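PDB 4S3I: DNA polymerase III subunit beta from Helicobacter pylori 26695, which tethers DNA polymerases and other proteins to DNA as a sliding clamp, conferring processivity on replication. Local coordinates for residues A[158-163]-A[171-176]; A[181-186]-A[365-370]. One frame throughout, in Å; residues are numbered along the deposited sequence.

Contact 1 (A[158-163]-A[171-176])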
loop_
_atom_site.group_PDB
_atom_site.type_symbol
_atom_site.label_atom_id
_atom_site.label_comp_id
_atom_site.label_asym_id
_atom_site.label_seq_id
_atom_site.Cartn_x
_atom_site.Cartn_y
_atom_site.Cartn_z
ATOM N N GLY A 158 6.357 6.432 25.508
ATOM C CA GLY A 158 7.704 6.179 25.039
ATOM C C GLY A 158 8.241 4.834 25.487
ATOM O O GLY A 158 7.569 4.103 26.213
ATOM N N ILE A 159 9.460 4.516 25.055
ATOM C CA ILE A 159 10.115 3.291 25.481
ATOM C C ILE A 159 11.145 3.607 26.560
ATOM O O ILE A 159 11.907 4.589 26.460
ATOM C CB ILE A 159 10.751 2.552 24.294
ATOM C CG1 ILE A 159 11.273 1.173 24.721
ATOM C CG2 ILE A 159 11.853 3.392 23.652
ATOM C CD1 ILE A 159 11.409 0.222 23.556
ATOM N N LEU A 160 11.143 2.802 27.617
ATOM C CA LEU A 160 12.074 3.004 28.720
ATOM C C LEU A 160 13.423 2.337 28.453
ATOM O O LEU A 160 13.471 1.171 28.073
ATOM C CB LEU A 160 11.500 2.467 30.028
ATOM C CG LEU A 160 12.511 2.381 31.179
ATOM C CD1 LEU A 160 13.034 3.768 31.577
ATOM C CD2 LEU A 160 11.930 1.660 32.392
ATOM N N MET A 161 14.509 3.084 28.657
ATOM C CA MET A 161 15.847 2.498 28.699
ATOM C C MET A 161 16.412 2.737 30.083
ATOM O O MET A 161 16.708 3.878 30.457
ATOM C CB MET A 161 16.764 3.114 27.638
ATOM C CG MET A 161 16.327 2.820 26.207
ATOM S SD MET A 161 17.304 3.741 25.010
ATOM C CE MET A 161 18.852 2.814 25.044
ATOM N N GLN A 162 16.546 1.663 30.851
ATOM C CA GLN A 162 17.047 1.766 32.216
ATOM C C GLN A 162 18.465 1.214 32.295
ATOM O O GLN A 162 18.694 0.026 32.024
ATOM C CB GLN A 162 16.134 0.999 33.170
ATOM C CG GLN A 162 16.371 1.271 34.652
ATOM C CD GLN A 162 15.261 0.689 35.521
ATOM O OE1 GLN A 162 14.324 1.392 35.908
ATOM N NE2 GLN A 162 15.356 -0.605 35.816
ATOM N N PHE A 163 19.413 2.079 32.648
ATOM C CA PHE A 163 20.821 1.699 32.713
ATOM C C PHE A 163 21.228 1.381 34.140
ATOM O O PHE A 163 21.060 2.212 35.037
ATOM C CB PHE A 163 21.710 2.837 32.201
ATOM C CG PHE A 163 21.533 3.140 30.738
ATOM C CD1 PHE A 163 22.309 2.495 29.784
ATOM C CD2 PHE A 163 20.607 4.082 30.318
ATOM C CE1 PHE A 163 22.160 2.774 28.429
ATOM C CE2 PHE A 163 20.440 4.362 28.957
ATOM C CZ PHE A 163 21.224 3.710 28.015
ATOM N N SER A 171 17.904 -2.345 30.726
ATOM C CA SER A 171 16.558 -2.887 30.590
ATOM C C SER A 171 15.751 -2.009 29.648
ATOM O O SER A 171 15.835 -0.776 29.700
ATOM C CB SER A 171 15.863 -2.988 31.947
ATOM O OG SER A 171 16.635 -3.749 32.851
ATOM N N VAL A 172 14.968 -2.658 28.796
ATOM C CA VAL A 172 14.160 -1.974 27.795
ATOM C C VAL A 172 12.729 -2.426 28.008
ATOM O O VAL A 172 12.453 -3.628 28.039
ATOM C CB VAL A 172 14.654 -2.289 26.375
ATOM C CG1 VAL A 172 13.859 -1.524 25.357
ATOM C CG2 VAL A 172 16.141 -1.953 26.228
ATOM N N VAL A 173 11.824 -1.463 28.198
ATOM C CA VAL A 173 10.441 -1.745 28.608
ATOM C C VAL A 173 9.444 -0.870 27.863
ATOM O O VAL A 173 9.649 0.346 27.729
ATOM C CB VAL A 173 10.233 -1.477 30.116
ATOM C CG1 VAL A 173 8.867 -1.965 30.567
ATOM C CG2 VAL A 173 11.328 -2.136 30.953
ATOM N N GLY A 174 8.365 -1.483 27.379
ATOM C CA GLY A 174 7.241 -0.727 26.851
ATOM C C GLY A 174 5.968 -1.242 27.501
ATOM O O GLY A 174 5.872 -2.431 27.815
ATOM N N THR A 175 4.992 -0.370 27.726
ATOM C CA THR A 175 3.685 -0.844 28.185
ATOM C C THR A 175 2.560 0.093 27.770
ATOM O O THR A 175 2.795 1.288 27.551
ATOM C CB THR A 175 3.649 -1.039 29.714
ATOM O OG1 THR A 175 2.309 -1.320 30.137
ATOM C CG2 THR A 175 4.134 0.204 30.423
ATOM N N ASP A 176 1.345 -0.453 27.664
ATOM C CA ASP A 176 0.156 0.358 27.394
ATOM C C ASP A 176 -0.921 0.131 28.450
ATOM O O ASP A 176 -2.099 0.415 28.206
ATOM C CB ASP A 176 -0.421 0.054 26.001
ATOM C CG ASP A 176 -0.840 -1.403 25.842
ATOM O OD1 ASP A 176 -0.920 -2.123 26.864
ATOM O OD2 ASP A 176 -1.098 -1.832 24.688
HETATM O O HOH W 1 5.663 2.592 27.346
HETATM O O HOH W 2 19.093 -2.422 33.765
#
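Ile159 and Val172 meet through matching first torsions: CG1 of Ile159 is anti to its backbone N (chi1 -172°) and CG1 of Val172 is anti to its own (chi1 -177°), and the two side chains cross obliquely, with Ile159 CD1 3.5 Å from Val172 CG1. They do so within an antiparallel beta hairpin of the central domain of the clamp, formed by strands 158-164 and 169-175, and the contact illustrates how such a hairpin gives the two faces of a sheet different neighbours. Its backbone alternates hydrogen-bonded and non-hydrogen-bonded pairs. Leu160 and Val173 exchange two bonds, Leu160 N to Val173 O at 2.9 Å and Val173 N to Leu160 O at 3.1 Å; Gln162 and Ser171 do the same, and the bond from Gln162 N to Ser171 O is nearly straight (175° at the hydrogen). Between them, at the non-hydrogen-bonded pair Met161 and Val172, the Val172 CA-H leans on Leu160 O, CA to O 3.2 Å. Met161 and Val172 lie on the face that packs on helix 135-143, where Phe140 and Ile143 also receive Ile159. The other face carries Leu160 and Val173, side by side and pointing the same way, with Leu160 CD2 4.1 Å from Val173 CG2; Tyr244 and Tyr247 lie against this pair. Farther along the same face Gln162 and Ser171 follow, touching through their CB atoms. Water adds to the pairing at two points. Beyond the Leu160-Val173 pair, one molecule probably donates to Gly158 O and accepts from Thr175 N, bridging the two strands. Beside the Gln162-Ser171 pair, a second water donates to Gln162 O at 3.0 Å and hydrogen-bonds Ser171 OG at 2.9 Å.

Contact 2 (A[181-186]-A[365-370])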
loop_
_atom_site.group_PDB
_atom_site.type_symbol
_atom_site.label_atom_id
_atom_site.label_comp_id
_atom_site.label_asym_id
_atom_site.label_seq_id
_atom_site.Cartn_x
_atom_site.Cartn_y
_atom_site.Cartn_z
ATOM N N SER A 181 5.888 -5.288 27.850
ATOM C CA SER A 181 6.943 -6.095 27.254
ATOM C C SER A 181 8.262 -5.542 27.726
ATOM O O SER A 181 8.446 -4.315 27.813
ATOM C CB SER A 181 6.879 -6.076 25.730
ATOM O OG SER A 181 5.754 -6.791 25.273
ATOM N N TYR A 182 9.183 -6.444 28.039
ATOM C CA TYR A 182 10.464 -6.033 28.590
ATOM C C TYR A 182 11.579 -6.953 28.151
ATOM O O TYR A 182 11.337 -8.079 27.700
ATOM C CB TYR A 182 10.408 -5.990 30.118
ATOM C CG TYR A 182 10.201 -7.350 30.756
ATOM C CD1 TYR A 182 8.921 -7.829 31.005
ATOM C CD2 TYR A 182 11.284 -8.151 31.118
ATOM C CE1 TYR A 182 8.716 -9.065 31.590
ATOM C CE2 TYR A 182 11.091 -9.389 31.700
ATOM C CZ TYR A 182 9.802 -9.840 31.931
ATOM O OH TYR A 182 9.589 -11.067 32.513
ATOM N N THR A 183 12.805 -6.469 28.290
ATOM C CA THR A 183 13.958 -7.321 28.104
ATOM C C THR A 183 15.069 -6.773 28.951
ATOM O O THR A 183 15.109 -5.570 29.266
ATOM C CB THR A 183 14.396 -7.415 26.637
ATOM O OG1 THR A 183 15.421 -8.410 26.503
ATOM C CG2 THR A 183 14.929 -6.071 26.136
ATOM N N GLN A 184 15.962 -7.659 29.352
ATOM C CA GLN A 184 17.118 -7.241 30.109
ATOM C C GLN A 184 18.347 -7.611 29.288
ATOM O O GLN A 184 18.555 -8.784 28.955
ATOM C CB GLN A 184 17.119 -7.896 31.495
ATOM C CG GLN A 184 17.976 -7.162 32.522
ATOM C CD GLN A 184 17.504 -7.389 33.953
ATOM O OE1 GLN A 184 16.567 -6.738 34.422
ATOM N NE2 GLN A 184 18.152 -8.319 34.650
ATOM N N LEU A 185 19.139 -6.604 28.927
ATOM C CA LEU A 185 20.344 -6.830 28.136
ATOM C C LEU A 185 21.560 -6.798 29.055
ATOM O O LEU A 185 21.915 -5.749 29.603
ATOM C CB LEU A 185 20.478 -5.767 27.048
ATOM C CG LEU A 185 19.227 -5.622 26.175
ATOM C CD1 LEU A 185 19.272 -4.327 25.378
ATOM C CD2 LEU A 185 19.117 -6.804 25.251
ATOM N N GLU A 186 22.206 -7.942 29.221
ATOM C CA GLU A 186 23.322 -8.021 30.150
ATOM C C GLU A 186 24.659 -7.894 29.439
ATOM O O GLU A 186 24.726 -7.948 28.203
ATOM C CB GLU A 186 23.244 -9.313 30.965
ATOM C CG GLU A 186 22.001 -9.392 31.841
ATOM C CD GLU A 186 22.114 -10.442 32.927
ATOM O OE1 GLU A 186 21.607 -10.202 34.046
ATOM O OE2 GLU A 186 22.708 -11.507 32.659
ATOM N N ALA A 365 17.799 -9.663 21.366
ATOM C CA ALA A 365 17.113 -9.407 22.622
ATOM C C ALA A 365 16.056 -10.494 22.800
ATOM O O ALA A 365 15.421 -10.891 21.821
ATOM C CB ALA A 365 16.458 -8.051 22.593
ATOM N N LYS A 366 15.835 -10.949 24.031
ATOM C CA LYS A 366 14.703 -11.842 24.297
ATOM C C LYS A 366 13.632 -11.110 25.081
ATOM O O LYS A 366 13.826 -10.743 26.239
ATOM C CB LYS A 366 15.147 -13.105 25.034
ATOM C CG LYS A 366 16.280 -13.848 24.345
ATOM C CD LYS A 366 16.500 -15.204 24.992
ATOM C CE LYS A 366 17.712 -15.906 24.403
ATOM N NZ LYS A 366 17.964 -17.171 25.165
ATOM N N ILE A 367 12.500 -10.900 24.426
ATOM C CA ILE A 367 11.415 -10.099 24.970
ATOM C C ILE A 367 10.396 -11.028 25.626
ATOM O O ILE A 367 10.084 -12.090 25.084
ATOM C CB ILE A 367 10.713 -9.276 23.845
ATOM C CG1 ILE A 367 11.441 -7.949 23.591
ATOM C CG2 ILE A 367 9.273 -8.948 24.219
ATOM C CD1 ILE A 367 12.921 -8.059 23.341
ATOM N N SER A 368 9.894 -10.628 26.791
ATOM C CA SER A 368 8.833 -11.346 27.482
ATOM C C SER A 368 7.665 -10.394 27.534
ATOM O O SER A 368 7.868 -9.183 27.662
ATOM C CB SER A 368 9.274 -11.701 28.916
ATOM O OG SER A 368 10.414 -12.535 28.902
ATOM N N THR A 369 6.446 -10.917 27.432
ATOM C CA THR A 369 5.273 -10.065 27.530
ATOM C C THR A 369 4.329 -10.536 28.634
ATOM O O THR A 369 3.955 -11.719 28.700
ATOM C CB THR A 369 4.500 -9.990 26.200
ATOM O OG1 THR A 369 5.368 -9.549 25.144
ATOM C CG2 THR A 369 3.324 -9.023 26.332
ATOM N N LEU A 370 3.950 -9.605 29.500
ATOM C CA LEU A 370 2.984 -9.877 30.556
ATOM C C LEU A 370 1.643 -9.276 30.141
ATOM O O LEU A 370 1.583 -8.110 29.753
ATOM C CB LEU A 370 3.462 -9.266 31.876
ATOM C CG LEU A 370 2.493 -9.462 33.044
ATOM C CD1 LEU A 370 2.588 -10.885 33.590
ATOM C CD2 LEU A 370 2.721 -8.435 34.149
HETATM O O HOH W 3 17.537 -10.337 26.186
#
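Ala365 CB touches Leu185 CD2 at 4.0 Å, an apolar contact that precedes the antiparallel pairing by which the C-terminal domain continues the sheet of the central domain: a worked case of one sheet built from two domains. At Lys366 the backbone does the work. Its carbonyl O accepts a 2.8 Å hydrogen bond from Thr183 OG1, which stands well above the carbonyl plane, while a water accepts from Lys366 N and donates to Thr183 OG1, so the hydroxyl is gripped twice. The lysine chain itself leads off to the carbonyls of Leu356 and Lys359. Ile367 follows, its CD1 set 3.7 Å from Thr183 CB and its CG2 against Ser181 CB. Ser368 forms the hydrogen-bonded pair with Tyr182, each N donating to the other's O. The Tyr182 CG lies between its backbone N and carbonyl carbon (chi1 65°), and the ring presents a face to Ser368 CB, which sits 4.0 Å from the ring centroid in a CH-pi contact. Ser368 OG turns to Gln353 instead. At Thr369 the strands form a non-hydrogen-bonded pair with CA atoms 4.3 Å apart, and its OG1 shares a 2.8 Å hydrogen bond with Ser181 OG, joining the two hydroxyls directly. Helix 135-143 packs against the side of the sheet carrying Ala365, Ile367 and Thr183 through Ala139, Lys142 and Ile143, whereas on the other side the Tyr182 ring meets that of Tyr247 and also touches Leu251; strands 169-175 and 350-354 flank the pair.

Followed from the N terminus, the chain first closes contact 1, a local hairpin with seven residues between its segments, and then turns back at once into strand 179-185. Contact 2 closes far later, after 178 intervening residues have completed the central domain and most of the C-terminal one. The two contacts are therefore in series, neither nested nor crossed, yet their centres lie about 10 Å apart because strands 169-175 and 179-185 are sheet neighbours, joined by probable hydrogen bonds from Ser181 N to Gly174 O and from Thr183 N to Val172 O. With those bonds, they place four strands side by side in one antiparallel sheet spanning both domains.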